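Local coordinates for protein latency-associated nuclear antigen (Murid herpesvirus 4, PDB 4BLG) that probably binds DNA through this C-terminal domain, which pairs with a second copy of itself, at residues A[32-35]-A[36-39]; A[51-54]-A[55-59]; A[98-101]-A[102-106]. All coordinates share one frame; numbering follows the deposited sequence.

In the fold
All three contacts are local, each within one continuous stretch, and all are partly buried. The domain is a four-stranded antiparallel sheet carrying helices, with the order beta-alpha-beta-beta-alpha-beta. Interaction 1 lies in the loop before strand 39-45, its centre about 15 Å from the centre of the chain. It has no hydrogen bond across it; CH-pi contacts do the work. Interactions 2 and 3 lie nearer that centre, at about 8 and 9 Å, on helices 48-57 and 93-110, which both pack on strand 39-45. Their aliphatic pairs, Leu54 with Ile58 and Leu99 with Val103, face the sheet, while lysine chains reach outward to phosphate. They touch through Ile58 with Val103 and Leu99, and share one phosphate.

Interaction 1 of 3, residues A[32-35]-A[36-39]; sequences HPPT and HFKS
Phe37 sets its CG opposite its own carbonyl carbon, chi1 -66°, and this lays the ring against Pro34, three residues earlier. Thr35 places CG2 anti to its backbone nitrogen, which brings that methyl over the ring of His36. Pro34 meets one face of the phenyl ring with its CG and CD edge. CG of Pro34 is 3.8 Å from the centroid of the Phe37 ring and 22° off the normal. The contact is CH-pi, displaced toward the rim. CD of Pro34 comes 3.5 Å from CZ of Phe37. The two side chains cross at about a right angle. Pro33 adds a looser touch, with CB 4.4 Å from CZ of Phe37.

The second CH-pi contact is better centred. CG2 of Thr35 lies 3.8 Å from the centroid of the His36 ring, only 10° off the normal. ND1 of His36 is 2.9 Å from O of Thr35, but the angle is too poor for a hydrogen bond.

This is the loop that leads from helix 24-27 into strand 39-45. Phe37 also rests on Phe89 of strand 84-90 and on Leu127, while the His36 ring stacks with Tyr124. Pro33 packs on Val74 of the second subunit, so the loop also meets the dimer partner.

No hydrogen bond joins 32-35 to 36-39. Ring faces and proline or methyl C-H groups pack this loop against itself, and the closed rings of Pro33 and Pro34 restrict the backbone that presents them.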
loop_
_atom_site.group_PDB
_atom_site.type_symbol
_atom_site.label_atom_id
_atom_site.label_comp_id
_atom_site.label_asym_id
_atom_site.label_seq_id
_atom_site.Cartn_x
_atom_site.Cartn_y
_atom_site.Cartn_z
ATOM N N HIS A 32 -2.314 22.435 7.497
ATOM C CA HIS A 32 -3.324 21.879 6.599
ATOM C C HIS A 32 -2.762 20.741 5.765
ATOM O O HIS A 32 -1.669 20.855 5.214
ATOM C CB HIS A 32 -3.849 22.967 5.667
ATOM C CG HIS A 32 -4.591 24.052 6.374
ATOM N ND1 HIS A 32 -4.036 25.289 6.635
ATOM C CD2 HIS A 32 -5.842 24.088 6.888
ATOM C CE1 HIS A 32 -4.916 26.038 7.269
ATOM N NE2 HIS A 32 -6.023 25.333 7.438
ATOM N N PRO A 33 -3.516 19.636 5.659
ATOM C CA PRO A 33 -3.010 18.551 4.820
ATOM C C PRO A 33 -2.961 19.011 3.382
ATOM O O PRO A 33 -3.649 19.964 3.028
ATOM C CB PRO A 33 -4.053 17.445 4.996
ATOM C CG PRO A 33 -5.297 18.155 5.361
ATOM C CD PRO A 33 -4.885 19.376 6.135
ATOM N N PRO A 34 -2.144 18.355 2.560
ATOM C CA PRO A 34 -2.133 18.756 1.159
ATOM C C PRO A 34 -3.454 18.368 0.510
ATOM O O PRO A 34 -4.220 17.575 1.066
ATOM C CB PRO A 34 -0.985 17.940 0.579
ATOM C CG PRO A 34 -0.921 16.716 1.434
ATOM C CD PRO A 34 -1.339 17.145 2.807
ATOM N N THR A 35 -3.711 18.912 -0.667
ATOM C CA THR A 35 -4.974 18.678 -1.342
ATOM C C THR A 35 -5.043 17.248 -1.846
ATOM O O THR A 35 -6.097 16.617 -1.781
ATOM C CB THR A 35 -5.148 19.641 -2.506
ATOM O OG1 THR A 35 -5.100 20.983 -2.008
ATOM C CG2 THR A 35 -6.486 19.401 -3.217
ATOM N N HIS A 36 -3.913 16.744 -2.337
ATOM C CA HIS A 36 -3.823 15.372 -2.832
ATOM C C HIS A 36 -2.522 14.725 -2.383
ATOM O O HIS A 36 -1.504 15.396 -2.215
ATOM C CB HIS A 36 -3.900 15.337 -4.362
ATOM C CG HIS A 36 -5.179 15.874 -4.920
ATOM N ND1 HIS A 36 -6.417 15.497 -4.444
ATOM C CD2 HIS A 36 -5.414 16.753 -5.923
ATOM C CE1 HIS A 36 -7.359 16.125 -5.125
ATOM N NE2 HIS A 36 -6.777 16.892 -6.029
ATOM N N PHE A 37 -2.568 13.413 -2.189
ATOM C CA PHE A 37 -1.398 12.633 -1.811
ATOM C C PHE A 37 -0.965 11.783 -2.998
ATOM O O PHE A 37 -1.517 10.709 -3.231
ATOM C CB PHE A 37 -1.739 11.724 -0.632
ATOM C CG PHE A 37 -2.041 12.467 0.633
ATOM C CD1 PHE A 37 -3.311 12.969 0.868
ATOM C CD2 PHE A 37 -1.051 12.676 1.583
ATOM C CE1 PHE A 37 -3.592 13.665 2.031
ATOM C CE2 PHE A 37 -1.327 13.364 2.754
ATOM C CZ PHE A 37 -2.601 13.859 2.977
ATOM N N LYS A 38 0.020 12.264 -3.750
ATOM C CA LYS A 38 0.465 11.569 -4.956
ATOM C C LYS A 38 1.515 10.499 -4.660
ATOM O O LYS A 38 1.765 9.625 -5.495
ATOM C CB LYS A 38 1.023 12.564 -5.979
ATOM C CG LYS A 38 -0.000 13.569 -6.488
ATOM C CD LYS A 38 0.582 14.479 -7.565
ATOM C CE LYS A 38 -0.520 15.224 -8.310
ATOM N NZ LYS A 38 -0.067 15.752 -9.632
ATOM N N SER A 39 2.126 10.558 -3.479
ATOM C CA SER A 39 3.194 9.621 -3.149
ATOM C C SER A 39 3.066 9.020 -1.759
ATOM O O SER A 39 2.231 9.423 -0.949
ATOM C CB SER A 39 4.548 10.298 -3.260
ATOM O OG SER A 39 4.689 10.968 -4.492
#

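Interaction 2 of 3, residues A[51-54]-A[55-59]. With PO4 (phosphate ion), chain E.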
loop_
_atom_site.group_PDB
_atom_site.type_symbol
_atom_site.label_atom_id
_atom_site.label_comp_id
_atom_site.label_asym_id
_atom_site.label_seq_id
_atom_site.Cartn_x
_atom_site.Cartn_y
_atom_site.Cartn_z
ATOM N N LEU A 51 7.084 -1.973 13.315
ATOM C CA LEU A 51 6.178 -1.245 12.434
ATOM C C LEU A 51 4.988 -0.648 13.205
ATOM O O LEU A 51 4.490 0.401 12.835
ATOM C CB LEU A 51 5.723 -2.107 11.249
ATOM C CG LEU A 51 6.818 -2.493 10.243
ATOM C CD1 LEU A 51 6.217 -3.225 9.042
ATOM C CD2 LEU A 51 7.613 -1.291 9.762
ATOM N N ASN A 52 4.543 -1.280 14.285
ATOM C CA ASN A 52 3.535 -0.635 15.127
ATOM C C ASN A 52 4.093 0.679 15.675
ATOM O O ASN A 52 3.398 1.699 15.712
ATOM C CB ASN A 52 3.087 -1.532 16.287
ATOM C CG ASN A 52 2.188 -2.673 15.838
ATOM O OD1 ASN A 52 2.449 -3.834 16.148
ATOM N ND2 ASN A 52 1.118 -2.348 15.114
ATOM N N LYS A 53 5.352 0.661 16.103
ATOM C CA LYS A 53 5.990 1.911 16.525
ATOM C C LYS A 53 5.900 2.966 15.427
ATOM O O LYS A 53 5.439 4.084 15.675
ATOM C CB LYS A 53 7.454 1.696 16.908
ATOM C CG LYS A 53 8.145 2.938 17.486
ATOM C CD LYS A 53 9.594 2.624 17.875
ATOM C CE LYS A 53 10.406 3.874 18.211
ATOM N NZ LYS A 53 11.630 3.570 19.034
ATOM N N LEU A 54 6.340 2.612 14.215
ATOM C CA LEU A 54 6.381 3.575 13.113
ATOM C C LEU A 54 4.982 4.077 12.807
ATOM O O LEU A 54 4.787 5.218 12.410
ATOM C CB LEU A 54 6.997 2.959 11.853
ATOM C CG LEU A 54 8.495 3.171 11.635
ATOM C CD1 LEU A 54 9.273 2.859 12.883
ATOM C CD2 LEU A 54 8.991 2.328 10.470
ATOM N N HIS A 55 4.004 3.212 13.005
ATOM C CA HIS A 55 2.628 3.559 12.715
ATOM C C HIS A 55 2.149 4.668 13.640
ATOM O O HIS A 55 1.513 5.621 13.187
ATOM C CB HIS A 55 1.718 2.350 12.860
ATOM C CG HIS A 55 0.276 2.710 12.998
ATOM N ND1 HIS A 55 -0.479 3.174 11.943
ATOM C CD2 HIS A 55 -0.542 2.701 14.075
ATOM C CE1 HIS A 55 -1.707 3.424 12.363
ATOM N NE2 HIS A 55 -1.772 3.141 13.652
ATOM N N LYS A 56 2.421 4.548 14.937
ATOM C CA LYS A 56 2.001 5.608 15.859
ATOM C C LYS A 56 2.853 6.877 15.627
ATOM O O LYS A 56 2.380 7.988 15.826
ATOM C CB LYS A 56 2.028 5.153 17.345
ATOM C CG LYS A 56 1.067 3.978 17.758
ATOM C CD LYS A 56 -0.417 4.350 18.060
ATOM C CE LYS A 56 -1.220 3.078 18.417
ATOM N NZ LYS A 56 -2.576 2.939 17.807
ATOM N N CYS A 57 4.094 6.710 15.173
ATOM C CA CYS A 57 5.007 7.848 15.026
ATOM C C CYS A 57 4.956 8.632 13.705
ATOM O O CYS A 57 5.070 9.857 13.711
ATOM C CB CYS A 57 6.447 7.396 15.273
ATOM S SG CYS A 57 6.758 6.989 16.989
ATOM N N ILE A 58 4.816 7.943 12.578
ATOM C CA ILE A 58 4.824 8.614 11.278
ATOM C C ILE A 58 3.423 9.117 10.946
ATOM O O ILE A 58 2.720 8.575 10.073
ATOM C CB ILE A 58 5.367 7.694 10.168
ATOM C CG1 ILE A 58 6.783 7.234 10.533
ATOM C CG2 ILE A 58 5.399 8.418 8.830
ATOM C CD1 ILE A 58 7.315 6.098 9.669
ATOM N N GLN A 59 3.033 10.162 11.672
ATOM C CA GLN A 59 1.715 10.770 11.555
ATOM C C GLN A 59 1.841 12.271 11.761
ATOM O O GLN A 59 2.562 12.730 12.645
ATOM C CB GLN A 59 0.765 10.208 12.612
ATOM C CG GLN A 59 0.574 8.705 12.568
ATOM C CD GLN A 59 -0.231 8.241 11.369
ATOM O OE1 GLN A 59 -0.620 9.039 10.511
ATOM N NE2 GLN A 59 -0.491 6.937 11.308
HETATM P P PO4 E . 11.565 5.948 21.316
HETATM O O1 PO4 E . 12.467 5.460 20.207
HETATM O O2 PO4 E . 10.410 6.719 20.724
HETATM O O3 PO4 E . 11.037 4.764 22.090
HETATM O O4 PO4 E . 12.349 6.846 22.242
#
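Leu54 and Ile58 lie side by side and point the same way, with CG of Leu54 3.7 Å from CD1 of Ile58. Their main chains are bonded as well. N of Ile58 gives its hydrogen to O of Leu54 at 2.7 Å, nearly straight at 167°. CG1 of Ile58 stands beside the backbone nitrogen, chi1 -58°, and this sets it against that oxygen. One residue back, N of Cys57 bonds to O of Lys53 at 3.0 Å, and CB of Cys57 lies 3.5 Å from the same O of Lys53. N of Lys56 bonds to O of Asn52 at 3.1 Å. N of His55 bonds to O of Leu51 at 2.9 Å, and CB of His55 rests against the carbonyls of Leu51 and Asn52.

These are the i to i+4 bonds of the last turns of helix 48-57. The helix sits on the antiparallel sheet of a beta-alpha-beta-beta-alpha-beta domain, the arrangement also found in EBNA1 and papillomavirus E2. Ile58 leaves the helical path and forms the centre of an inverse gamma turn. The side chain of Gln59 then folds back, and its NE2 donates to O of His55 at 3.0 Å, so a carbonyl of the last turn gains a side-chain partner.

Further out, Leu54 and Ile58 both reach Phe43 of strand 39-45. OE1 of Gln59 accepts from N of Ser65, and ND1 of His55 is bonded to O of Thr66, which fixes the imidazole toward strand 64-70. The extended chain of Lys53 runs outward to a phosphate ion, probably from the crystallisation liquor, which N of Met15 also holds, and NZ of Lys53 meets it at a distance so short that its exact value is doubtful.

Interaction 3 of 3, residues A[98-101]-A[102-106]; sequences KLKR and VVLAY. With PO4 (phosphate ion), chain D; PO4 (phosphate ion), chain E.
NZ of Lys98 is held by two acceptors. It donates to O4 of one phosphate ion (chain D) at 2.7 Å and is also bonded to OE1 of Gln95. Bends at chi3 (-79°) and chi4 bring the end of the chain to that ion. NH2 of Arg25 and N of Leu26 bind the same phosphate, so two basic side chains and a backbone N-H meet one anion. Tyr106 reaches the other phosphate (chain E). Its OH donates to O1 at 2.7 Å, and O1 lies at the ring edge, near the ring plane. Both phosphates probably come from the crystallisation liquor.

Between these polar ends runs regular alpha-helix. N of Val102 bonds to O of Lys98 at 3.0 Å, and N of Val103 to O of Leu99 at 3.1 Å, close to straight at 168°. Leu104 and Ala105 repeat the pattern with Lys100 and Arg101. The segments belong to helix 93-110, the second long helix on the sheet of this beta-alpha-beta-beta-alpha-beta domain.

The inner side of the helix is aliphatic. Leu99 and Val103 run side by side, with CD1 of Leu99 3.7 Å from CG2 of Val103. Leu99 packs on Val41 and Val103 on Phe43, both of strand 39-45, and both side chains also touch Ile58, while Val102 faces Leu19 and Thr22 of helix 13-22 instead. On another side the chain of Lys100 crosses Leu104 at a slant. CG and CE of Lys100 each lie 3.8 Å from CD1 of Leu104, so the methylene groups of the lysine make the apolar contact.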
loop_
_atom_site.group_PDB
_atom_site.type_symbol
_atom_site.label_atom_id
_atom_site.label_comp_id
_atom_site.label_asym_id
_atom_site.label_seq_id
_atom_site.Cartn_x
_atom_site.Cartn_y
_atom_site.Cartn_z
ATOM N N LYS A 98 12.173 13.004 1.184
ATOM C CA LYS A 98 12.514 13.578 2.502
ATOM C C LYS A 98 12.111 12.633 3.645
ATOM O O LYS A 98 12.890 12.373 4.556
ATOM C CB LYS A 98 11.828 14.939 2.737
ATOM C CG LYS A 98 12.487 15.812 3.833
ATOM C CD LYS A 98 11.558 16.951 4.275
ATOM C CE LYS A 98 11.585 18.107 3.269
ATOM N NZ LYS A 98 10.295 18.855 3.183
ATOM N N LEU A 99 10.884 12.132 3.579
ATOM C CA LEU A 99 10.321 11.294 4.624
ATOM C C LEU A 99 11.151 10.038 4.767
ATOM O O LEU A 99 11.448 9.595 5.871
ATOM C CB LEU A 99 8.887 10.899 4.267
ATOM C CG LEU A 99 8.272 9.913 5.261
ATOM C CD1 LEU A 99 8.266 10.525 6.655
ATOM C CD2 LEU A 99 6.871 9.503 4.857
ATOM N N LYS A 100 11.509 9.455 3.630
ATOM C CA LYS A 100 12.274 8.223 3.623
ATOM C C LYS A 100 13.640 8.463 4.248
ATOM O O LYS A 100 14.118 7.655 5.045
ATOM C CB LYS A 100 12.430 7.699 2.198
ATOM C CG LYS A 100 13.047 6.324 2.123
ATOM C CD LYS A 100 13.368 5.938 0.703
ATOM C CE LYS A 100 14.083 4.608 0.649
ATOM N NZ LYS A 100 15.254 4.658 -0.261
ATOM N N ARG A 101 14.271 9.569 3.874
ATOM C CA ARG A 101 15.601 9.908 4.368
ATOM C C ARG A 101 15.628 10.024 5.885
ATOM O O ARG A 101 16.530 9.498 6.548
ATOM C CB ARG A 101 16.068 11.232 3.770
ATOM C CG ARG A 101 17.489 11.632 4.163
ATOM C CD ARG A 101 17.931 12.840 3.346
ATOM N NE ARG A 101 17.990 12.406 1.960
ATOM C CZ ARG A 101 17.299 12.930 0.952
ATOM N NH1 ARG A 101 16.514 13.989 1.104
ATOM N NH2 ARG A 101 17.414 12.399 -0.250
ATOM N N VAL A 102 14.652 10.741 6.427
ATOM C CA VAL A 102 14.610 11.022 7.858
ATOM C C VAL A 102 14.344 9.749 8.649
ATOM O O VAL A 102 15.082 9.406 9.581
ATOM C CB VAL A 102 13.525 12.061 8.173
ATOM C CG1 VAL A 102 13.251 12.116 9.667
ATOM C CG2 VAL A 102 13.938 13.426 7.646
ATOM N N VAL A 103 13.294 9.034 8.253
ATOM C CA VAL A 103 12.885 7.844 8.975
ATOM C C VAL A 103 14.019 6.828 8.978
ATOM O O VAL A 103 14.312 6.241 10.006
ATOM C CB VAL A 103 11.603 7.222 8.386
ATOM C CG1 VAL A 103 11.284 5.907 9.082
ATOM C CG2 VAL A 103 10.437 8.189 8.527
ATOM N N LEU A 104 14.673 6.639 7.837
ATOM C CA LEU A 104 15.707 5.614 7.722
ATOM C C LEU A 104 17.039 6.016 8.351
ATOM O O LEU A 104 17.835 5.150 8.715
ATOM C CB LEU A 104 15.928 5.212 6.261
ATOM C CG LEU A 104 14.802 4.431 5.568
ATOM C CD1 LEU A 104 15.265 4.005 4.183
ATOM C CD2 LEU A 104 14.362 3.220 6.375
ATOM N N ALA A 105 17.311 7.311 8.470
ATOM C CA ALA A 105 18.478 7.723 9.250
ATOM C C ALA A 105 18.289 7.270 10.694
ATOM O O ALA A 105 19.191 6.684 11.295
ATOM C CB ALA A 105 18.686 9.224 9.180
ATOM N N TYR A 106 17.113 7.530 11.255
ATOM C CA TYR A 106 16.827 7.030 12.606
ATOM C C TYR A 106 16.922 5.488 12.693
ATOM O O TYR A 106 17.653 4.944 13.532
ATOM C CB TYR A 106 15.453 7.527 13.076
ATOM C CG TYR A 106 15.144 7.279 14.543
ATOM C CD1 TYR A 106 14.526 6.111 14.955
ATOM C CD2 TYR A 106 15.462 8.225 15.513
ATOM C CE1 TYR A 106 14.235 5.883 16.296
ATOM C CE2 TYR A 106 15.176 8.006 16.851
ATOM C CZ TYR A 106 14.558 6.831 17.235
ATOM O OH TYR A 106 14.266 6.597 18.560
HETATM P P PO4 D . 10.999 20.196 6.682
HETATM O O1 PO4 D . 12.438 19.928 7.037
HETATM O O2 PO4 D . 10.149 18.991 7.005
HETATM O O3 PO4 D . 10.444 21.359 7.457
HETATM O O4 PO4 D . 10.919 20.479 5.206
HETATM P P PO4 E . 11.565 5.948 21.316
HETATM O O1 PO4 E . 12.467 5.460 20.207
HETATM O O2 PO4 E . 10.410 6.719 20.724
HETATM O O3 PO4 E . 11.037 4.764 22.090
HETATM O O4 PO4 E . 12.349 6.846 22.242
#